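Local coordinates for polymerase nucleotidyl transferase domain-containing protein (Archaeoglobus fulgidus, PDB 1YLQ), which probably transfers a nucleotidyl group from a nucleoside triphosphate to an acceptor, as a small member of the nucleotidyltransferase family, at residues K5-I10 with S67-H72; Y21-V26 with K77-S82. One frame throughout, in Å; residues are numbered along the deposited sequence.

Contact 1 (K5-I10 with S67-H72)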
loop_
_atom_site.group_PDB
_atom_site.type_symbol
_atom_site.label_atom_id
_atom_site.label_comp_id
_atom_site.label_asym_id
_atom_site.label_seq_id
_atom_site.Cartn_x
_atom_site.Cartn_y
_atom_site.Cartn_z
ATOM N N LYS A 5 9.968 -2.885 -2.827
ATOM C CA LYS A 5 11.358 -3.294 -3.106
ATOM C C LYS A 5 11.364 -4.486 -4.057
ATOM O O LYS A 5 12.124 -4.492 -5.022
ATOM C CB LYS A 5 12.076 -3.643 -1.783
ATOM C CG LYS A 5 13.601 -3.930 -1.849
ATOM C CD LYS A 5 14.093 -4.431 -0.463
ATOM C CE LYS A 5 15.662 -4.371 -0.309
ATOM N NZ LYS A 5 16.141 -4.543 1.097
ATOM N N GLU A 6 10.497 -5.457 -3.781
ATOM C CA GLU A 6 10.352 -6.676 -4.560
ATOM C C GLU A 6 9.808 -6.371 -5.957
ATOM O O GLU A 6 10.339 -6.886 -6.897
ATOM C CB GLU A 6 9.391 -7.633 -3.892
ATOM C CG GLU A 6 9.924 -9.019 -3.615
ATOM C CD GLU A 6 9.334 -9.648 -2.322
ATOM O OE1 GLU A 6 8.194 -9.299 -1.910
ATOM O OE2 GLU A 6 10.027 -10.495 -1.704
ATOM N N ILE A 7 8.744 -5.576 -6.068
ATOM C CA ILE A 7 8.269 -5.062 -7.379
ATOM C C ILE A 7 9.419 -4.428 -8.237
ATOM O O ILE A 7 9.542 -4.712 -9.443
ATOM C CB ILE A 7 7.072 -4.049 -7.178
ATOM C CG1 ILE A 7 5.883 -4.779 -6.491
ATOM C CG2 ILE A 7 6.693 -3.347 -8.507
ATOM C CD1 ILE A 7 4.696 -3.910 -6.010
ATOM N N LYS A 8 10.224 -3.544 -7.643
ATOM C CA LYS A 8 11.251 -2.852 -8.443
ATOM C C LYS A 8 12.231 -3.942 -8.894
ATOM O O LYS A 8 12.695 -3.944 -10.038
ATOM C CB LYS A 8 11.937 -1.735 -7.625
ATOM C CG LYS A 8 12.898 -0.719 -8.399
ATOM C CD LYS A 8 12.135 0.570 -8.878
ATOM C CE LYS A 8 12.948 1.511 -9.854
ATOM N NZ LYS A 8 12.355 1.709 -11.255
ATOM N N GLU A 9 12.534 -4.899 -8.015
ATOM C CA GLU A 9 13.545 -5.906 -8.376
ATOM C C GLU A 9 13.142 -6.868 -9.484
ATOM O O GLU A 9 13.898 -7.038 -10.435
ATOM C CB GLU A 9 14.118 -6.606 -7.160
ATOM C CG GLU A 9 15.100 -5.667 -6.448
ATOM C CD GLU A 9 15.963 -4.821 -7.432
ATOM O OE1 GLU A 9 17.011 -5.317 -7.941
ATOM O OE2 GLU A 9 15.602 -3.650 -7.698
ATOM N N ILE A 10 11.953 -7.451 -9.370
ATOM C CA ILE A 10 11.353 -8.279 -10.415
ATOM C C ILE A 10 11.276 -7.491 -11.731
ATOM O O ILE A 10 11.587 -8.014 -12.795
ATOM C CB ILE A 10 9.926 -8.744 -9.979
ATOM C CG1 ILE A 10 10.050 -9.724 -8.804
ATOM C CG2 ILE A 10 9.100 -9.316 -11.187
ATOM C CD1 ILE A 10 8.814 -9.795 -7.899
ATOM N N SER A 67 -3.031 -9.251 -3.229
ATOM C CA SER A 67 -2.421 -8.140 -2.493
ATOM C C SER A 67 -3.144 -6.815 -2.794
ATOM O O SER A 67 -4.017 -6.772 -3.682
ATOM C CB SER A 67 -0.944 -8.021 -2.841
ATOM O OG SER A 67 -0.788 -7.200 -3.959
ATOM N N PRO A 68 -2.769 -5.732 -2.077
ATOM C CA PRO A 68 -3.355 -4.396 -2.295
ATOM C C PRO A 68 -2.918 -3.700 -3.586
ATOM O O PRO A 68 -3.519 -2.683 -3.922
ATOM C CB PRO A 68 -2.869 -3.589 -1.076
ATOM C CG PRO A 68 -1.600 -4.218 -0.716
ATOM C CD PRO A 68 -1.768 -5.699 -0.994
ATOM N N PHE A 69 -1.905 -4.243 -4.285
ATOM C CA PHE A 69 -1.414 -3.712 -5.597
ATOM C C PHE A 69 -2.302 -4.026 -6.805
ATOM O O PHE A 69 -2.766 -5.147 -6.971
ATOM C CB PHE A 69 0.032 -4.190 -5.894
ATOM C CG PHE A 69 1.018 -3.896 -4.772
ATOM C CD1 PHE A 69 1.392 -2.611 -4.477
ATOM C CD2 PHE A 69 1.544 -4.925 -4.009
ATOM C CE1 PHE A 69 2.307 -2.360 -3.407
ATOM C CE2 PHE A 69 2.435 -4.683 -2.945
ATOM C CZ PHE A 69 2.825 -3.413 -2.662
ATOM N N GLU A 70 -2.556 -3.040 -7.640
ATOM C CA GLU A 70 -3.231 -3.268 -8.920
ATOM C C GLU A 70 -2.179 -2.878 -9.934
ATOM O O GLU A 70 -1.725 -1.762 -9.907
ATOM C CB GLU A 70 -4.536 -2.424 -9.042
ATOM C CG GLU A 70 -5.262 -2.557 -10.421
ATOM C CD GLU A 70 -6.633 -1.841 -10.496
ATOM O OE1 GLU A 70 -7.539 -2.156 -9.689
ATOM O OE2 GLU A 70 -6.837 -1.012 -11.432
ATOM N N PHE A 71 -1.748 -3.813 -10.795
ATOM C CA PHE A 71 -0.633 -3.577 -11.709
ATOM C C PHE A 71 -1.208 -3.171 -13.069
ATOM O O PHE A 71 -2.224 -3.735 -13.457
ATOM C CB PHE A 71 0.196 -4.888 -11.861
ATOM C CG PHE A 71 0.942 -5.261 -10.605
ATOM C CD1 PHE A 71 2.137 -4.612 -10.270
ATOM C CD2 PHE A 71 0.424 -6.235 -9.744
ATOM C CE1 PHE A 71 2.847 -4.934 -9.056
ATOM C CE2 PHE A 71 1.109 -6.566 -8.521
ATOM C CZ PHE A 71 2.318 -5.920 -8.210
ATOM N N HIS A 72 -0.554 -2.237 -13.764
ATOM C CA HIS A 72 -0.937 -1.775 -15.089
ATOM C C HIS A 72 0.365 -1.803 -15.861
ATOM O O HIS A 72 1.320 -1.117 -15.497
ATOM C CB HIS A 72 -1.527 -0.352 -15.023
ATOM C CG HIS A 72 -2.744 -0.285 -14.143
ATOM N ND1 HIS A 72 -2.699 0.100 -12.820
ATOM C CD2 HIS A 72 -4.024 -0.618 -14.392
ATOM C CE1 HIS A 72 -3.914 0.062 -12.311
ATOM N NE2 HIS A 72 -4.729 -0.413 -13.234
#
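S67 OG takes the N-H of F69 at 3.2 Å (153°) and reaches F64 O through a weak bond. This ST turn ties down the start of the strand just where F69 lifts its ring against I7. There I7 CD1 stands over the centre of the F69 ring, 3.6 Å from the centroid and on the ring normal, so this CH-pi contact spreads evenly over the ring carbons. The same methyl meets F71 differently: it lies 3.7 Å from F71 CE1, at the rim of that ring, and I7 CG1 follows in the ring plane, 4.0 Å from F71 CE1. With I7 CG1 anti to the carbonyl carbon (chi1 -61°) and the chain extended beyond it, the methyl drops from the helix into the angle between a ring face and a ring edge. A leucine in place of F69 lacks the flat face beneath I7 CD1 and would probably leave that methyl without its CH-pi partner, with a gap beside I38 and V40. The alternate residues of the strand turn elsewhere: H72 NE2 donates to the anti lone pair of E70 OE2 at 2.8 Å, nearly in the imidazole plane though bent at hydrogen (132°). F64 also touches I7, I60 of helix 50-63 packs on F71, and P68 of the second subunit lies against F69. No hydrogen bond links the two segments; they join as helix-on-sheet packing, with helix 3-14 laid over strand 69-74, outermost in the sheet of this chain, in the alpha/beta core of the nucleotidyltransferase fold.

Contact 2 (Y21-V26 with K77-S82)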
loop_
_atom_site.group_PDB
_atom_site.type_symbol
_atom_site.label_atom_id
_atom_site.label_comp_id
_atom_site.label_asym_id
_atom_site.label_seq_id
_atom_site.Cartn_x
_atom_site.Cartn_y
_atom_site.Cartn_z
ATOM N N TYR A 21 5.493 3.849 -11.602
ATOM C CA TYR A 21 4.760 4.929 -10.971
ATOM C C TYR A 21 3.691 4.391 -10.033
ATOM O O TYR A 21 2.978 3.437 -10.396
ATOM C CB TYR A 21 4.050 5.700 -12.080
ATOM C CG TYR A 21 4.979 6.212 -13.134
ATOM C CD1 TYR A 21 5.616 7.429 -12.981
ATOM C CD2 TYR A 21 5.221 5.469 -14.300
ATOM C CE1 TYR A 21 6.459 7.937 -13.963
ATOM C CE2 TYR A 21 6.123 5.939 -15.280
ATOM C CZ TYR A 21 6.698 7.196 -15.108
ATOM O OH TYR A 21 7.569 7.693 -16.057
ATOM N N LEU A 22 3.512 5.057 -8.885
ATOM C CA LEU A 22 2.506 4.679 -7.870
ATOM C C LEU A 22 1.346 5.676 -7.858
ATOM O O LEU A 22 1.551 6.881 -7.938
ATOM C CB LEU A 22 3.159 4.609 -6.466
ATOM C CG LEU A 22 4.290 3.572 -6.264
ATOM C CD1 LEU A 22 4.753 3.524 -4.733
ATOM C CD2 LEU A 22 3.809 2.164 -6.728
ATOM N N TYR A 23 0.118 5.181 -7.823
ATOM C CA TYR A 23 -1.033 6.026 -7.553
ATOM C C TYR A 23 -2.067 5.174 -6.813
ATOM O O TYR A 23 -1.694 4.217 -6.094
ATOM C CB TYR A 23 -1.552 6.720 -8.843
ATOM C CG TYR A 23 -1.792 5.801 -10.018
ATOM C CD1 TYR A 23 -0.701 5.277 -10.711
ATOM C CD2 TYR A 23 -3.109 5.513 -10.496
ATOM C CE1 TYR A 23 -0.868 4.443 -11.791
ATOM C CE2 TYR A 23 -3.293 4.614 -11.642
ATOM C CZ TYR A 23 -2.125 4.125 -12.251
ATOM O OH TYR A 23 -2.087 3.309 -13.348
ATOM N N GLY A 24 -3.330 5.557 -6.885
ATOM C CA GLY A 24 -4.390 4.881 -6.109
ATOM C C GLY A 24 -4.643 5.632 -4.790
ATOM O O GLY A 24 -4.109 6.716 -4.590
ATOM N N SER A 25 -5.471 5.079 -3.921
ATOM C CA SER A 25 -6.053 5.870 -2.799
ATOM C C SER A 25 -5.003 6.518 -1.918
ATOM O O SER A 25 -5.100 7.711 -1.598
ATOM C CB SER A 25 -7.014 5.040 -1.953
ATOM O OG SER A 25 -6.376 3.926 -1.388
ATOM N N VAL A 26 -3.944 5.757 -1.613
ATOM C CA VAL A 26 -2.943 6.250 -0.659
ATOM C C VAL A 26 -2.208 7.463 -1.208
ATOM O O VAL A 26 -2.126 8.519 -0.545
ATOM C CB VAL A 26 -2.035 5.126 -0.156
ATOM C CG1 VAL A 26 -0.950 5.688 0.805
ATOM C CG2 VAL A 26 -2.883 4.108 0.617
ATOM N N LYS A 77 2.903 5.401 -24.628
ATOM C CA LYS A 77 1.668 5.985 -25.101
ATOM C C LYS A 77 0.486 5.688 -24.189
ATOM O O LYS A 77 -0.368 6.572 -23.921
ATOM C CB LYS A 77 1.415 5.415 -26.500
ATOM C CG LYS A 77 0.187 5.849 -27.217
ATOM C CD LYS A 77 0.298 5.555 -28.747
ATOM C CE LYS A 77 -1.078 5.452 -29.427
ATOM N NZ LYS A 77 -0.900 4.938 -30.844
ATOM N N GLU A 78 0.421 4.445 -23.716
ATOM C CA GLU A 78 -0.650 4.010 -22.790
ATOM C C GLU A 78 -0.594 4.737 -21.446
ATOM O O GLU A 78 -1.617 5.156 -20.895
ATOM C CB GLU A 78 -0.581 2.458 -22.593
ATOM C CG GLU A 78 -1.185 1.722 -23.808
ATOM C CD GLU A 78 -0.883 0.247 -23.771
ATOM O OE1 GLU A 78 -0.127 -0.226 -22.876
ATOM O OE2 GLU A 78 -1.395 -0.439 -24.650
ATOM N N TRP A 79 0.606 4.904 -20.921
ATOM C CA TRP A 79 0.801 5.661 -19.700
ATOM C C TRP A 79 0.423 7.184 -19.896
ATOM O O TRP A 79 -0.278 7.760 -19.076
ATOM C CB TRP A 79 2.255 5.508 -19.205
ATOM C CG TRP A 79 2.607 6.375 -17.994
ATOM C CD1 TRP A 79 3.613 7.323 -17.927
ATOM C CD2 TRP A 79 1.914 6.430 -16.727
ATOM N NE1 TRP A 79 3.624 7.904 -16.667
ATOM C CE2 TRP A 79 2.581 7.398 -15.923
ATOM C CE3 TRP A 79 0.829 5.721 -16.171
ATOM C CZ2 TRP A 79 2.192 7.681 -14.596
ATOM C CZ3 TRP A 79 0.426 6.026 -14.854
ATOM C CH2 TRP A 79 1.116 7.006 -14.077
ATOM N N LYS A 80 0.857 7.805 -20.996
ATOM C CA LYS A 80 0.395 9.155 -21.363
ATOM C C LYS A 80 -1.158 9.223 -21.269
ATOM O O LYS A 80 -1.726 10.084 -20.563
ATOM C CB LYS A 80 0.924 9.560 -22.766
ATOM C CG LYS A 80 0.753 11.063 -23.069
ATOM C CD LYS A 80 1.404 11.444 -24.365
ATOM C CE LYS A 80 1.278 12.940 -24.609
ATOM N NZ LYS A 80 1.892 13.345 -25.912
ATOM N N MET A 81 -1.843 8.278 -21.902
ATOM C CA MET A 81 -3.284 8.269 -21.795
ATOM C C MET A 81 -3.765 8.125 -20.357
ATOM O O MET A 81 -4.659 8.850 -19.967
ATOM C CB MET A 81 -3.945 7.242 -22.739
ATOM C CG MET A 81 -5.512 7.358 -22.731
ATOM S SD MET A 81 -6.379 6.396 -23.989
ATOM C CE MET A 81 -6.155 4.722 -23.493
ATOM N N SER A 82 -3.206 7.186 -19.580
ATOM C CA SER A 82 -3.669 6.893 -18.208
ATOM C C SER A 82 -3.624 8.137 -17.331
ATOM O O SER A 82 -4.561 8.410 -16.542
ATOM C CB SER A 82 -2.818 5.777 -17.574
ATOM O OG SER A 82 -2.930 4.609 -18.352
#
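The indole of W79 lies over one face of the Y21 ring, and Y23 meets its rim, an aromatic cluster that seats helix 76-83 on the sheet of the nucleotidyltransferase domain. The Y21 ring and the five-membered ring of W79 form an offset stack, centroids 4.2 Å apart and planes at 19°. W79 NE1 is 3.5 Å from Y21 CE2, above the phenol rather than bonded to it, while W79 CZ2 comes within 3.5 Å of Y21 CG at the root of the ring. Y23 approaches from the far end of the indole: its CE1 lies 3.7 Å from W79 CZ3, near the indole plane, with the two rings at an oblique tilt. The indole gets there because W79 CG is anti to the backbone N (chi1 174°), which throws it from the helix toward the strand. In the next shell Y89 sets its ring edge-to-face against W79, and A41, V43 and L74 line the sheet side. Beyond Y23 come G24, at the N-cap of helix 25-28, and S25, together the Gly-Ser element typical of this family. On the helix, E78 OE1 takes a salt bridge from K53 and the N-H of T75. E78 O accepts from both S82 N and S82 OG one turn on, the hydroxyl coming in at 2.9 Å from 39° above the carbonyl plane.

From the N terminus, helix 3-14 supplies residues 5-10 for contact 1, and strand 19-23 and the start of helix 25-28 supply 21-26 for contact 2. The chain then runs through strand 38-43 and helix 50-63 before 67-72 closes the first loop; after strand 69-74 it enters helix 76-83, and 77-82 closes the second. The segments alternate, so the two loops cross. The centres of the two contacts lie about 14 Å apart, on opposite sides of the chain's centre, and the contacts tie helices 3-14 and 76-83 to the same mixed sheet. They meet where H72 ND1 packs 3.3 Å from Y23 OH, and both also touch the second subunit.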